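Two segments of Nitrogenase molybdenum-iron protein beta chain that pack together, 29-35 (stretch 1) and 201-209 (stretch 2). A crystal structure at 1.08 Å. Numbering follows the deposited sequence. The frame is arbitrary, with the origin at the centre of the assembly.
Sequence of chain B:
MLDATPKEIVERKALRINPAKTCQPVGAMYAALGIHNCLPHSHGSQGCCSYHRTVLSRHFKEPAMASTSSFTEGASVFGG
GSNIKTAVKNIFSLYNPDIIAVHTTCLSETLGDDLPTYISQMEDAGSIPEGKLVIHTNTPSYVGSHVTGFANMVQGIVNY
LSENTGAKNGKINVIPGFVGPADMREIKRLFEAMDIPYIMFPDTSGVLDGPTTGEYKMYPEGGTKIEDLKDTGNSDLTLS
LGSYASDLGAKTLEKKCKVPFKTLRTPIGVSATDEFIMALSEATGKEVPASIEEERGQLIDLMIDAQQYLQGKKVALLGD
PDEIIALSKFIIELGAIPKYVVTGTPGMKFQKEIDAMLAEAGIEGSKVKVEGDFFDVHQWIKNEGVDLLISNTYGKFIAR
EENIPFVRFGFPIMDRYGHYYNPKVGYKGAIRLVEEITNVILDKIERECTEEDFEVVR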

# COMPACT_ATOMS: atom_id res chain seq x y z
N MET B 29 6.37 20.60 -21.80
CA MET B 29 5.20 19.94 -22.33
C MET B 29 4.13 19.81 -21.25
O MET B 29 2.94 20.08 -21.50
CB MET B 29 5.63 18.59 -22.91
CG MET B 29 4.52 17.83 -23.60
SD MET B 29 5.03 16.25 -24.30
CE MET B 29 6.08 16.81 -25.65
N TYR B 30 4.52 19.38 -20.05
CA TYR B 30 3.62 19.26 -18.94
C TYR B 30 2.99 20.61 -18.58
O TYR B 30 1.78 20.71 -18.41
CB TYR B 30 4.39 18.65 -17.75
CG TYR B 30 3.54 18.46 -16.52
CD1 TYR B 30 2.62 17.44 -16.45
CD2 TYR B 30 3.64 19.31 -15.41
CE1 TYR B 30 1.82 17.28 -15.34
CE2 TYR B 30 2.88 19.14 -14.29
CZ TYR B 30 1.95 18.12 -14.25
OH TYR B 30 1.10 17.93 -13.18
N ALA B 31 3.82 21.63 -18.45
CA ALA B 31 3.28 22.97 -18.19
C ALA B 31 2.27 23.40 -19.24
O ALA B 31 1.22 23.99 -18.90
CB ALA B 31 4.44 23.98 -18.09
N ALA B 32 2.58 23.17 -20.51
CA ALA B 32 1.69 23.55 -21.58
C ALA B 32 0.34 22.82 -21.53
O ALA B 32 -0.70 23.39 -21.84
CB ALA B 32 2.35 23.33 -22.92
N LEU B 33 0.38 21.55 -21.13
CA LEU B 33 -0.86 20.80 -20.95
C LEU B 33 -1.70 21.37 -19.79
O LEU B 33 -2.87 21.01 -19.63
CB LEU B 33 -0.58 19.32 -20.77
CG LEU B 33 -0.13 18.62 -22.04
CD1 LEU B 33 0.35 17.20 -21.75
CD2 LEU B 33 -1.22 18.56 -23.10
N GLY B 34 -1.11 22.24 -18.98
CA GLY B 34 -1.84 22.97 -17.94
C GLY B 34 -2.49 24.25 -18.42
O GLY B 34 -2.93 25.05 -17.57
N ILE B 35 -2.54 24.46 -19.73
CA ILE B 35 -3.28 25.55 -20.38
C ILE B 35 -4.45 24.95 -21.12
O ILE B 35 -4.26 24.00 -21.90
CB ILE B 35 -2.40 26.31 -21.38
CG1 ILE B 35 -1.11 26.83 -20.74
CG2 ILE B 35 -3.21 27.40 -22.07
CD1 ILE B 35 -0.14 27.38 -21.75
N PHE B 201 -1.76 28.69 -12.28
CA PHE B 201 -1.22 28.32 -13.56
C PHE B 201 0.21 27.80 -13.42
O PHE B 201 0.97 28.30 -12.57
CB PHE B 201 -1.26 29.50 -14.54
CG PHE B 201 -0.24 30.55 -14.31
CD1 PHE B 201 -0.44 31.53 -13.32
CD2 PHE B 201 0.84 30.70 -15.16
CE1 PHE B 201 0.48 32.54 -13.11
CE2 PHE B 201 1.76 31.73 -14.97
CZ PHE B 201 1.56 32.65 -13.95
N PRO B 202 0.62 26.86 -14.29
CA PRO B 202 -0.23 25.94 -15.04
C PRO B 202 -1.13 25.10 -14.11
O PRO B 202 -0.90 25.06 -12.89
CB PRO B 202 0.77 25.02 -15.77
CG PRO B 202 2.10 25.72 -15.62
CD PRO B 202 2.02 26.44 -14.32
N ASP B 203 -2.14 24.45 -14.70
CA ASP B 203 -3.04 23.59 -13.93
C ASP B 203 -3.41 22.41 -14.80
O ASP B 203 -4.20 22.55 -15.71
CB ASP B 203 -4.27 24.39 -13.50
CG ASP B 203 -5.28 23.55 -12.77
OD1 ASP B 203 -4.98 22.41 -12.39
OD2 ASP B 203 -6.42 24.06 -12.55
N THR B 204 -2.82 21.24 -14.52
CA THR B 204 -3.07 20.05 -15.32
C THR B 204 -4.21 19.20 -14.75
O THR B 204 -4.49 18.12 -15.28
CB THR B 204 -1.81 19.18 -15.41
OG1 THR B 204 -1.49 18.84 -14.06
CG2 THR B 204 -0.67 19.94 -16.07
N SER B 205 -4.87 19.66 -13.67
CA SER B 205 -6.03 18.94 -13.18
C SER B 205 -7.13 18.97 -14.24
O SER B 205 -7.37 19.97 -14.90
CB SER B 205 -6.51 19.48 -11.84
OG SER B 205 -7.00 20.78 -11.91
N GLY B 206 -7.79 17.84 -14.42
CA GLY B 206 -8.74 17.69 -15.49
C GLY B 206 -8.11 17.59 -16.86
O GLY B 206 -8.82 17.70 -17.87
N VAL B 207 -6.77 17.40 -16.92
CA VAL B 207 -6.10 17.22 -18.19
C VAL B 207 -5.30 15.88 -18.18
O VAL B 207 -5.41 15.11 -19.13
CB VAL B 207 -5.13 18.39 -18.52
CG1 VAL B 207 -4.51 18.19 -19.90
CG2 VAL B 207 -5.87 19.71 -18.46
N LEU B 208 -4.52 15.67 -17.13
CA LEU B 208 -3.72 14.43 -17.02
C LEU B 208 -4.23 13.48 -15.94
O LEU B 208 -3.56 12.52 -15.60
CB LEU B 208 -2.26 14.79 -16.83
CG LEU B 208 -1.58 15.22 -18.12
CD1 LEU B 208 -0.30 15.99 -17.88
CD2 LEU B 208 -1.31 14.04 -19.03
N ASP B 209 -5.48 13.68 -15.49
CA ASP B 209 -6.12 12.81 -14.52
C ASP B 209 -7.61 12.71 -14.83
O ASP B 209 -8.45 12.59 -13.93
CB ASP B 209 -5.90 13.34 -13.08
CG ASP B 209 -6.51 14.69 -12.84
OD1 ASP B 209 -7.05 15.31 -13.79
OD2 ASP B 209 -6.45 15.12 -11.67

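Two hydrogen bonds join the segments. The amide of Asp 203 donates to the carbonyl of Gly 34, with N to O at 3.0 Å and a nearly straight N-H...O angle of 166°. The second runs between side chains: Thr 204 OG1 donates to Tyr 30 OH at 2.9 Å.

The closest pair of CA atoms across the segments is Gly 34 CA and Thr 204 CA, 4.1 Å apart. Gly 34 CA also makes a CA-H...O contact with Asp 203 O at 3.3 Å. The absence of a side chain matters here. An ideal CB on Gly 34 would lie 2.6 Å from Pro 202 CB and 2.7 Å from Asp 203 N, both clashes.

Thr 204 engages Tyr 30 twice. While its hydroxyl bonds to the phenol oxygen, its methyl CG2 sits over one ring face, 3.9 Å from the centroid and 19° off the normal. Leu 208 CD1 approaches the same ring obliquely, 3.6 Å from Tyr 30 CE1.

Apolar packing extends the contact. Leu 208 CD1 also meets Leu 33 CD1 at 4.1 Å. Val 207 CG1 lies 3.3 Å from Leu 33 O and 4.2 Å from Leu 33 CB. Pro 202, which follows a cis peptide bond, places CG 3.8 Å from Ala 31 CB. The two segments together bury 423 Å².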